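PDB 1GYE: arabinan endo-1,5-alpha-l-arabinosidase A from Cellvibrio cellulosa, which hydrolyses the alpha-1,5-linked arabinofuranose backbone of arabinan in plant cell walls, releasing almost exclusively arabinotriose. Local coordinates for residues V3-P8 with W17-T22; I189-I194 with L258-A263; Q285-L290 with D308-Q313. One frame throughout, in Å; residues are numbered along the deposited sequence.

Interaction 1: residues V3-P8 with W17-T22; sequences VDVHDP and WYLFST. With AHR (alpha-L-arabinofuranose), chain B.
Asp-7 and Thr-22 meet through their side chains: the hydroxyl OG1 of Thr-22 donates to OD2 of Asp-7 over 2.7 Å, using the anti lone pair of that oxygen. The same OD2 accepts a second bond, from ND1 of His-6, which lies 45° out of the carboxylate plane while OD2 stays in the plane of the imidazole. Two donors thus grip one oxygen and fix the rotation of the carboxylate of Asp-7, the probable proton acceptor of the active site. Ser-21 turns OG anti to its backbone N (chi1 178°), which lays the hydroxyl against the 3-8 backbone, where His-6 N donates to Ser-21 OG at 2.8 Å and a nearly straight 163°. A backbone bond follows, Thr-22 N to His-6 O at 2.9 Å. Farther from the sugar the contact turns apolar. Leu-19 splits its branches, CD2 meeting CG1 of Val-5 tip to tip at 3.8 Å and CD1 resting on CB of Pro-8 at 3.9 Å. The arabinofuranose of chain B lies by the polar end, with CG2 of Thr-22 3.3 Å from its O2. His-6 also stacks on His-275 and bonds through NE2 to Tyr-277, both on strand 269-278. Segment 3-8 leads into strand 9-13, which pairs antiparallel with strand 16-24; Leu-287 of strand 284-294 packs on Val-5 and Leu-19, and strand 27-31 adds Tyr-29 to the same cluster.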
loop_
_atom_site.group_PDB
_atom_site.type_symbol
_atom_site.label_atom_id
_atom_site.label_comp_id
_atom_site.label_asym_id
_atom_site.label_seq_id
_atom_site.Cartn_x
_atom_site.Cartn_y
_atom_site.Cartn_z
ATOM N N VAL A 3 -11.080 -12.091 8.872
ATOM C CA VAL A 3 -9.758 -11.578 9.208
ATOM C C VAL A 3 -9.813 -10.050 9.113
ATOM O O VAL A 3 -10.217 -9.488 8.064
ATOM C CB VAL A 3 -8.612 -12.192 8.350
ATOM C CG1 VAL A 3 -7.236 -11.549 8.695
ATOM C CG2 VAL A 3 -8.549 -13.691 8.576
ATOM N N ASP A 4 -9.467 -9.388 10.224
ATOM C CA ASP A 4 -9.279 -7.933 10.199
ATOM C C ASP A 4 -7.831 -7.512 9.837
ATOM O O ASP A 4 -6.875 -7.872 10.523
ATOM C CB ASP A 4 -9.807 -7.269 11.484
ATOM C CG ASP A 4 -8.961 -7.580 12.702
ATOM O OD1 ASP A 4 -9.130 -8.700 13.247
ATOM O OD2 ASP A 4 -8.112 -6.763 13.169
ATOM N N VAL A 5 -7.689 -6.784 8.730
ATOM C CA VAL A 5 -6.395 -6.232 8.322
ATOM C C VAL A 5 -6.610 -4.810 7.869
ATOM O O VAL A 5 -7.740 -4.440 7.571
ATOM C CB VAL A 5 -5.728 -7.014 7.157
ATOM C CG1 VAL A 5 -5.515 -8.484 7.519
ATOM C CG2 VAL A 5 -6.511 -6.887 5.878
ATOM N N HIS A 6 -5.544 -4.012 7.836
ATOM C CA HIS A 6 -5.601 -2.639 7.300
ATOM C C HIS A 6 -4.432 -2.507 6.356
ATOM O O HIS A 6 -3.339 -3.011 6.635
ATOM C CB HIS A 6 -5.491 -1.581 8.413
ATOM C CG HIS A 6 -6.330 -0.335 8.196
ATOM N ND1 HIS A 6 -5.810 0.854 7.691
ATOM C CD2 HIS A 6 -7.637 -0.082 8.475
ATOM C CE1 HIS A 6 -6.773 1.759 7.638
ATOM N NE2 HIS A 6 -7.888 1.221 8.113
ATOM N N ASP A 7 -4.659 -1.847 5.227
ATOM C CA ASP A 7 -3.573 -1.590 4.285
ATOM C C ASP A 7 -2.834 -2.915 3.850
ATOM O O ASP A 7 -1.605 -2.995 3.815
ATOM C CB ASP A 7 -2.632 -0.499 4.889
ATOM C CG ASP A 7 -3.412 0.587 5.667
ATOM O OD1 ASP A 7 -4.304 1.223 5.073
ATOM O OD2 ASP A 7 -3.250 0.855 6.884
ATOM N N PRO A 8 -3.604 -3.943 3.486
ATOM C CA PRO A 8 -3.041 -5.287 3.251
ATOM C C PRO A 8 -2.138 -5.434 2.044
ATOM O O PRO A 8 -2.375 -4.778 0.994
ATOM C CB PRO A 8 -4.280 -6.127 3.012
ATOM C CG PRO A 8 -5.266 -5.133 2.525
ATOM C CD PRO A 8 -5.059 -3.907 3.275
ATOM N N TRP A 17 0.360 -18.827 0.876
ATOM C CA TRP A 17 0.144 -17.375 0.828
ATOM C C TRP A 17 0.428 -16.686 2.170
ATOM O O TRP A 17 0.217 -17.242 3.224
ATOM C CB TRP A 17 -1.272 -17.000 0.324
ATOM C CG TRP A 17 -1.807 -17.837 -0.838
ATOM C CD1 TRP A 17 -2.522 -19.003 -0.756
ATOM C CD2 TRP A 17 -1.678 -17.543 -2.231
ATOM N NE1 TRP A 17 -2.828 -19.458 -2.015
ATOM C CE2 TRP A 17 -2.322 -18.585 -2.941
ATOM C CE3 TRP A 17 -1.080 -16.503 -2.952
ATOM C CZ2 TRP A 17 -2.377 -18.625 -4.333
ATOM C CZ3 TRP A 17 -1.137 -16.536 -4.317
ATOM C CH2 TRP A 17 -1.781 -17.603 -5.005
ATOM N N TYR A 18 0.884 -15.447 2.086
ATOM C CA TYR A 18 1.242 -14.673 3.246
ATOM C C TYR A 18 0.619 -13.304 3.080
ATOM O O TYR A 18 0.567 -12.732 1.970
ATOM C CB TYR A 18 2.755 -14.590 3.362
ATOM C CG TYR A 18 3.402 -15.905 3.773
ATOM C CD1 TYR A 18 3.936 -16.771 2.816
ATOM C CD2 TYR A 18 3.470 -16.297 5.131
ATOM C CE1 TYR A 18 4.555 -18.000 3.193
ATOM C CE2 TYR A 18 4.085 -17.529 5.532
ATOM C CZ TYR A 18 4.632 -18.379 4.559
ATOM O OH TYR A 18 5.237 -19.605 4.915
ATOM N N LEU A 19 0.089 -12.813 4.184
ATOM C CA LEU A 19 -0.679 -11.586 4.194
ATOM C C LEU A 19 0.036 -10.685 5.196
ATOM O O LEU A 19 0.369 -11.141 6.309
ATOM C CB LEU A 19 -2.108 -11.906 4.662
ATOM C CG LEU A 19 -3.129 -10.808 5.006
ATOM C CD1 LEU A 19 -3.320 -9.773 3.870
ATOM C CD2 LEU A 19 -4.470 -11.443 5.408
ATOM N N PHE A 20 0.320 -9.449 4.802
ATOM C CA PHE A 20 0.917 -8.468 5.699
ATOM C C PHE A 20 -0.058 -7.317 5.897
ATOM O O PHE A 20 -0.656 -6.774 4.926
ATOM C CB PHE A 20 2.273 -7.948 5.173
ATOM C CG PHE A 20 3.264 -9.040 4.861
ATOM C CD1 PHE A 20 3.077 -9.891 3.767
ATOM C CD2 PHE A 20 4.382 -9.224 5.656
ATOM C CE1 PHE A 20 3.996 -10.920 3.492
ATOM C CE2 PHE A 20 5.308 -10.252 5.407
ATOM C CZ PHE A 20 5.124 -11.088 4.319
ATOM N N SER A 21 -0.232 -6.944 7.157
ATOM C CA SER A 21 -1.160 -5.875 7.511
ATOM C C SER A 21 -0.486 -4.849 8.386
ATOM O O SER A 21 0.417 -5.171 9.203
ATOM C CB SER A 21 -2.349 -6.483 8.300
ATOM O OG SER A 21 -3.266 -5.487 8.706
ATOM N N THR A 22 -0.973 -3.614 8.271
ATOM C CA THR A 22 -0.731 -2.623 9.315
ATOM C C THR A 22 -0.982 -3.287 10.696
ATOM O O THR A 22 -1.995 -3.963 10.915
ATOM C CB THR A 22 -1.674 -1.400 9.081
ATOM O OG1 THR A 22 -1.224 -0.581 7.951
ATOM C CG2 THR A 22 -1.680 -0.467 10.302
HETATM O O5 AHR B . -7.056 -4.361 11.397
HETATM C C5 AHR B . -5.656 -4.313 11.764
HETATM C C4 AHR B . -5.463 -3.216 12.805
HETATM O O4 AHR B . -6.082 -1.967 12.437
HETATM C C3 AHR B . -4.023 -2.888 13.048
HETATM O O3 AHR B . -3.688 -3.667 14.176
HETATM C C2 AHR B . -4.135 -1.453 13.500
HETATM O O2 AHR B . -2.914 -0.767 13.344
HETATM C C1 AHR B . -5.233 -0.858 12.668
#

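Interaction 2: residues I189-I194 with L258-A263. With AHR (alpha-L-arabinofuranose), chain C.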
loop_
_atom_site.group_PDB
_atom_site.type_symbol
_atom_site.label_atom_id
_atom_site.label_comp_id
_atom_site.label_asym_id
_atom_site.label_seq_id
_atom_site.Cartn_x
_atom_site.Cartn_y
_atom_site.Cartn_z
ATOM N N ILE A 189 -5.780 11.918 -0.694
ATOM C CA ILE A 189 -5.230 10.872 -1.571
ATOM C C ILE A 189 -4.094 10.150 -0.853
ATOM O O ILE A 189 -3.244 10.784 -0.165
ATOM C CB ILE A 189 -4.722 11.477 -2.877
ATOM C CG1 ILE A 189 -4.118 10.454 -3.783
ATOM C CG2 ILE A 189 -3.628 12.571 -2.651
ATOM C CD1 ILE A 189 -3.791 11.101 -5.151
ATOM N N GLU A 190 -4.089 8.828 -0.991
ATOM C CA GLU A 190 -2.998 8.023 -0.477
ATOM C C GLU A 190 -2.814 6.701 -1.153
ATOM O O GLU A 190 -3.613 6.267 -1.967
ATOM C CB GLU A 190 -3.092 7.756 1.043
ATOM C CG GLU A 190 -4.460 7.709 1.722
ATOM C CD GLU A 190 -4.378 7.625 3.271
ATOM O OE1 GLU A 190 -3.267 7.452 3.854
ATOM O OE2 GLU A 190 -5.438 7.720 3.940
ATOM N N ALA A 191 -1.729 6.043 -0.790
ATOM C CA ALA A 191 -1.678 4.591 -0.836
ATOM C C ALA A 191 -1.575 4.097 -2.241
ATOM O O ALA A 191 -2.445 3.322 -2.685
ATOM C CB ALA A 191 -2.906 4.004 -0.154
ATOM N N PRO A 192 -0.527 4.534 -2.944
ATOM C CA PRO A 192 -0.330 4.163 -4.336
ATOM C C PRO A 192 -0.026 2.705 -4.397
ATOM O O PRO A 192 0.407 2.118 -3.412
ATOM C CB PRO A 192 0.936 4.922 -4.735
ATOM C CG PRO A 192 1.679 5.137 -3.424
ATOM C CD PRO A 192 0.576 5.369 -2.432
ATOM N N PHE A 193 -0.333 2.112 -5.543
ATOM C CA PHE A 193 0.087 0.801 -5.856
ATOM C C PHE A 193 0.116 0.674 -7.378
ATOM O O PHE A 193 -0.870 1.008 -8.085
ATOM C CB PHE A 193 -0.853 -0.215 -5.238
ATOM C CG PHE A 193 -0.306 -1.604 -5.286
ATOM C CD1 PHE A 193 -0.400 -2.357 -6.439
ATOM C CD2 PHE A 193 0.373 -2.136 -4.184
ATOM C CE1 PHE A 193 0.161 -3.632 -6.472
ATOM C CE2 PHE A 193 0.922 -3.403 -4.226
ATOM C CZ PHE A 193 0.805 -4.155 -5.374
ATOM N N ILE A 194 1.226 0.153 -7.878
ATOM C CA ILE A 194 1.393 0.016 -9.306
ATOM C C ILE A 194 1.505 -1.403 -9.733
ATOM O O ILE A 194 2.342 -2.151 -9.251
ATOM C CB ILE A 194 2.599 0.797 -9.808
ATOM C CG1 ILE A 194 2.445 2.276 -9.425
ATOM C CG2 ILE A 194 2.710 0.676 -11.341
ATOM C CD1 ILE A 194 3.759 3.058 -9.456
ATOM N N LEU A 258 -13.720 1.913 1.825
ATOM C CA LEU A 258 -12.832 0.785 1.515
ATOM C C LEU A 258 -11.627 1.308 0.775
ATOM O O LEU A 258 -11.695 2.372 0.121
ATOM C CB LEU A 258 -13.548 -0.323 0.710
ATOM C CG LEU A 258 -14.363 0.095 -0.516
ATOM C CD1 LEU A 258 -13.463 0.198 -1.750
ATOM C CD2 LEU A 258 -15.698 -0.793 -0.807
ATOM N N GLY A 259 -10.513 0.587 0.873
ATOM C CA GLY A 259 -9.368 0.972 0.075
ATOM C C GLY A 259 -8.042 0.451 0.550
ATOM O O GLY A 259 -7.963 -0.670 1.078
ATOM N N HIS A 260 -7.022 1.292 0.384
ATOM C CA HIS A 260 -5.607 0.956 0.520
ATOM C C HIS A 260 -5.383 -0.418 -0.051
ATOM O O HIS A 260 -5.090 -1.362 0.658
ATOM C CB HIS A 260 -5.088 1.049 1.946
ATOM C CG HIS A 260 -3.591 1.164 2.003
ATOM N ND1 HIS A 260 -2.934 2.159 2.704
ATOM C CD2 HIS A 260 -2.622 0.434 1.395
ATOM C CE1 HIS A 260 -1.633 2.043 2.507
ATOM N NE2 HIS A 260 -1.412 0.997 1.727
ATOM N N ASN A 261 -5.515 -0.525 -1.356
ATOM C CA ASN A 261 -5.484 -1.809 -2.003
ATOM C C ASN A 261 -4.080 -2.212 -2.402
ATOM O O ASN A 261 -3.176 -1.400 -2.467
ATOM C CB ASN A 261 -6.341 -1.727 -3.256
ATOM C CG ASN A 261 -5.648 -0.974 -4.353
ATOM O OD1 ASN A 261 -5.648 0.270 -4.370
ATOM N ND2 ASN A 261 -4.991 -1.709 -5.247
ATOM N N SER A 262 -3.929 -3.473 -2.719
ATOM C CA SER A 262 -2.786 -3.931 -3.474
ATOM C C SER A 262 -3.415 -4.755 -4.604
ATOM O O SER A 262 -4.634 -4.830 -4.684
ATOM C CB SER A 262 -1.895 -4.770 -2.589
ATOM O OG SER A 262 -2.734 -5.590 -1.777
ATOM N N ALA A 263 -2.611 -5.337 -5.485
ATOM C CA ALA A 263 -3.129 -6.078 -6.667
ATOM C C ALA A 263 -2.065 -7.045 -7.182
ATOM O O ALA A 263 -0.879 -6.698 -7.144
ATOM C CB ALA A 263 -3.539 -5.111 -7.771
HETATM O O5 AHR C . -3.079 3.809 11.024
HETATM C C5 AHR C . -3.646 3.770 9.722
HETATM C C4 AHR C . -2.984 4.813 8.879
HETATM O O4 AHR C . -3.765 5.960 9.147
HETATM C C3 AHR C . -3.108 4.551 7.395
HETATM O O3 AHR C . -1.886 4.163 6.789
HETATM C C2 AHR C . -3.529 5.897 6.865
HETATM O O2 AHR C . -4.278 5.725 5.665
HETATM C C1 AHR C . -4.420 6.388 7.972
HETATM O O HOH W 1 -5.019 2.561 -2.748
HETATM O O HOH W 2 -1.766 0.837 -1.468
#
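Ala-191 sets its methyl over the imidazole of His-260, CB standing 3.5 Å from the ring centroid and 14° off the normal, a CH-pi contact centred on the face. The second such contact reverses the roles: Phe-193, its CG anti to the backbone N (chi1 -168°), lays its ring against the backbone of the other strand, with Ser-262 CA 3.7 Å from the ring centroid. Ser-262 CB comes over the same face, 3.5 Å from CE2 of Phe-193, and Ala-263 N lies above the rim. No direct hydrogen bond joins segments 189-194 and 258-263, whose axes run nearly parallel at 18° and approach to 6.9 Å. A water bridges the segments instead, donating to Ala-191 O at 2.7 Å and to Asn-261 OD1 at 2.9 Å. Asn-261 ND2 donates to Ser-262 O at 3.2 Å from above the carbonyl plane. Beside Ala-191, Glu-190, the probable proton donor, takes a bond on OE1 from O2 of the chain C arabinofuranose at 2.7 Å. Farther out, Ser-144 OG bonds to the same OE1, Ser-262 OG to Pro-8 O, and His-260 N to Ser-206 OG. Strands 189-197 and 255-266 each begin a four-stranded antiparallel sheet, so the contact joins the inner strands of two blades of the five-bladed beta-propeller, beside the catalytic pocket of this family 43 glycoside hydrolase.

Interaction 3: residues Q285-L290 with D308-Q313; sequences QKLKIL and DSYISQ. With AHR (alpha-L-arabinofuranose), chain B.
Tyr-310 lays its ring against strand 285-290, and most of the apolar contact is made by this one side chain. Ile-289 lies over one face of the ring: its CB is 4.1 Å from the centroid and 19° off the normal, a CH-pi contact, and its backbone N stands above the rim of that same face. CD1 of Ile-289 runs on to the phenol end, 3.4 Å from Tyr-310 OH. Leu-287 comes from beside it, CD2 reaching within 3.5 Å of that oxygen and CG lying 4.2 Å from CE2 of Tyr-310, while Leu-287 O sits at the ring edge in its plane. With CG anti to the backbone N (chi1 180°), Tyr-310 extends its ring from the end of helix 306-309 across to the strand. Strand 284-294 belongs to a four-stranded antiparallel blade of the five-bladed beta-propeller, and segment 308-313 leads from that short helix to strand 313-314, which pairs parallel with strand 36-42 of another sheet. The contact therefore packs the C-terminal tail against the blade that precedes it in the chain. Among polar contacts, Lys-288 NZ donates to Tyr-310 O at 2.8 Å, nearly along the C=O axis at 175°. A bend in the lysine chain beyond CB carries it past the ring, with CD at the ring edge 3.9 Å from Tyr-310 CD2. NZ also bonds to Gln-2 OE1, so the lysine ties together both chain ends. The phenol of Tyr-310 bonds to Arg-34 O, and Ser-312 OG to Val-3 N.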
loop_
_atom_site.group_PDB
_atom_site.type_symbol
_atom_site.label_atom_id
_atom_site.label_comp_id
_atom_site.label_asym_id
_atom_site.label_seq_id
_atom_site.Cartn_x
_atom_site.Cartn_y
_atom_site.Cartn_z
ATOM N N GLN A 285 -12.696 -2.886 9.967
ATOM C CA GLN A 285 -12.161 -3.215 8.643
ATOM C C GLN A 285 -11.982 -4.719 8.428
ATOM O O GLN A 285 -11.473 -5.395 9.293
ATOM C CB GLN A 285 -10.796 -2.515 8.493
ATOM C CG GLN A 285 -9.795 -2.908 9.618
ATOM C CD GLN A 285 -9.780 -1.951 10.845
ATOM O OE1 GLN A 285 -8.815 -1.972 11.632
ATOM N NE2 GLN A 285 -10.836 -1.139 11.012
ATOM N N LYS A 286 -12.347 -5.224 7.253
ATOM C CA LYS A 286 -12.160 -6.638 6.923
ATOM C C LYS A 286 -11.339 -6.797 5.669
ATOM O O LYS A 286 -11.416 -5.953 4.753
ATOM C CB LYS A 286 -13.513 -7.329 6.700
ATOM C CG LYS A 286 -14.517 -7.272 7.883
ATOM C CD LYS A 286 -13.904 -7.768 9.216
ATOM C CE LYS A 286 -14.984 -8.161 10.228
ATOM N NZ LYS A 286 -15.687 -6.956 10.748
ATOM N N LEU A 287 -10.569 -7.877 5.613
ATOM C CA LEU A 287 -9.875 -8.247 4.383
ATOM C C LEU A 287 -10.890 -8.535 3.245
ATOM O O LEU A 287 -11.934 -9.137 3.472
ATOM C CB LEU A 287 -9.006 -9.494 4.628
ATOM C CG LEU A 287 -8.402 -10.149 3.388
ATOM C CD1 LEU A 287 -7.325 -9.288 2.853
ATOM C CD2 LEU A 287 -7.854 -11.489 3.703
ATOM N N LYS A 288 -10.604 -8.096 2.024
ATOM C CA LYS A 288 -11.381 -8.583 0.905
ATOM C C LYS A 288 -10.463 -8.792 -0.276
ATOM O O LYS A 288 -9.618 -7.957 -0.556
ATOM C CB LYS A 288 -12.525 -7.642 0.547
ATOM C CG LYS A 288 -13.575 -7.429 1.619
ATOM C CD LYS A 288 -14.494 -8.634 1.863
ATOM C CE LYS A 288 -15.322 -8.361 3.077
ATOM N NZ LYS A 288 -16.224 -9.504 3.540
ATOM N N ILE A 289 -10.627 -9.929 -0.949
ATOM C CA ILE A 289 -9.853 -10.282 -2.142
ATOM C C ILE A 289 -10.843 -10.448 -3.278
ATOM O O ILE A 289 -11.721 -11.288 -3.200
ATOM C CB ILE A 289 -9.033 -11.591 -1.930
ATOM C CG1 ILE A 289 -8.016 -11.413 -0.794
ATOM C CG2 ILE A 289 -8.326 -11.998 -3.206
ATOM C CD1 ILE A 289 -7.251 -12.682 -0.420
ATOM N N LEU A 290 -10.715 -9.622 -4.313
ATOM C CA LEU A 290 -11.704 -9.612 -5.380
ATOM C C LEU A 290 -11.040 -9.997 -6.682
ATOM O O LEU A 290 -9.851 -9.667 -6.900
ATOM C CB LEU A 290 -12.374 -8.234 -5.563
ATOM C CG LEU A 290 -12.658 -7.148 -4.520
ATOM C CD1 LEU A 290 -14.046 -6.621 -4.748
ATOM C CD2 LEU A 290 -12.551 -7.657 -3.113
ATOM N N ASP A 308 -19.316 -8.912 -0.311
ATOM C CA ASP A 308 -20.133 -9.846 0.488
ATOM C C ASP A 308 -19.689 -11.283 0.325
ATOM O O ASP A 308 -19.470 -11.967 1.305
ATOM C CB ASP A 308 -21.623 -9.741 0.147
ATOM C CG ASP A 308 -22.159 -8.337 0.297
ATOM O OD1 ASP A 308 -21.820 -7.674 1.315
ATOM O OD2 ASP A 308 -22.908 -7.816 -0.570
ATOM N N SER A 309 -19.572 -11.743 -0.919
ATOM C CA SER A 309 -19.254 -13.157 -1.208
ATOM C C SER A 309 -17.858 -13.582 -0.695
ATOM O O SER A 309 -17.656 -14.740 -0.328
ATOM C CB SER A 309 -19.487 -13.526 -2.708
ATOM O OG SER A 309 -18.405 -13.127 -3.551
ATOM N N TYR A 310 -16.904 -12.664 -0.663
ATOM C CA TYR A 310 -15.626 -13.028 -0.097
ATOM C C TYR A 310 -15.674 -12.953 1.455
ATOM O O TYR A 310 -15.773 -11.875 2.059
ATOM C CB TYR A 310 -14.469 -12.217 -0.690
ATOM C CG TYR A 310 -13.163 -12.625 -0.075
ATOM C CD1 TYR A 310 -12.447 -13.726 -0.559
ATOM C CD2 TYR A 310 -12.670 -11.960 1.038
ATOM C CE1 TYR A 310 -11.227 -14.136 0.043
ATOM C CE2 TYR A 310 -11.466 -12.367 1.666
ATOM C CZ TYR A 310 -10.744 -13.449 1.164
ATOM O OH TYR A 310 -9.553 -13.819 1.782
ATOM N N ILE A 311 -15.643 -14.128 2.082
ATOM C CA ILE A 311 -15.698 -14.248 3.529
ATOM C C ILE A 311 -14.480 -15.067 4.006
ATOM O O ILE A 311 -14.435 -16.287 3.839
ATOM C CB ILE A 311 -17.056 -14.882 3.958
ATOM C CG1 ILE A 311 -18.251 -14.036 3.465
ATOM C CG2 ILE A 311 -17.112 -15.105 5.487
ATOM C CD1 ILE A 311 -19.639 -14.692 3.720
ATOM N N SER A 312 -13.494 -14.363 4.568
ATOM C CA SER A 312 -12.211 -14.915 5.014
ATOM C C SER A 312 -12.341 -15.465 6.430
ATOM O O SER A 312 -13.131 -14.955 7.220
ATOM C CB SER A 312 -11.157 -13.817 5.026
ATOM O OG SER A 312 -11.664 -12.676 5.686
ATOM N N GLN A 313 -11.555 -16.486 6.757
ATOM C CA GLN A 313 -11.671 -17.110 8.072
ATOM C C GLN A 313 -10.425 -16.896 8.917
ATOM O O GLN A 313 -9.312 -17.189 8.481
ATOM C CB GLN A 313 -11.985 -18.610 7.952
ATOM C CG GLN A 313 -13.136 -18.961 6.989
ATOM C CD GLN A 313 -14.486 -19.062 7.685
ATOM O OE1 GLN A 313 -14.981 -20.162 7.951
ATOM N NE2 GLN A 313 -15.079 -17.907 7.990
HETATM O O5 AHR B . -7.056 -4.361 11.397
HETATM C C5 AHR B . -5.656 -4.313 11.764
HETATM C C4 AHR B . -5.463 -3.216 12.805
HETATM O O4 AHR B . -6.082 -1.967 12.437
HETATM C C3 AHR B . -4.023 -2.888 13.048
HETATM O O3 AHR B . -3.688 -3.667 14.176
HETATM C C2 AHR B . -4.135 -1.453 13.500
HETATM O O2 AHR B . -2.914 -0.767 13.344
HETATM C C1 AHR B . -5.233 -0.858 12.668
#

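Overall arrangement
Interaction 1 touches both other contacts, whereas interactions 2 and 3 stay about 7 Å apart at their nearest atoms, although strands 255-266 and 284-294 share one sheet. Toward interaction 2, Asp-7 OD1 is 2.9 Å from His-260 ND1; this brings the probable proton acceptor beside a histidine that probably binds calcium, with Glu-190, the probable proton donor, on the blade next to that of His-260. Toward interaction 3, Val-3 O lies 3.0 Å from Leu-287 N, fastening the N-terminal segment to strand 284-294. Interactions 1 and 3 both border the chain B arabinofuranose, through Asp-4 and Gln-285, whereas interaction 2 meets the chain C sugar through Glu-190.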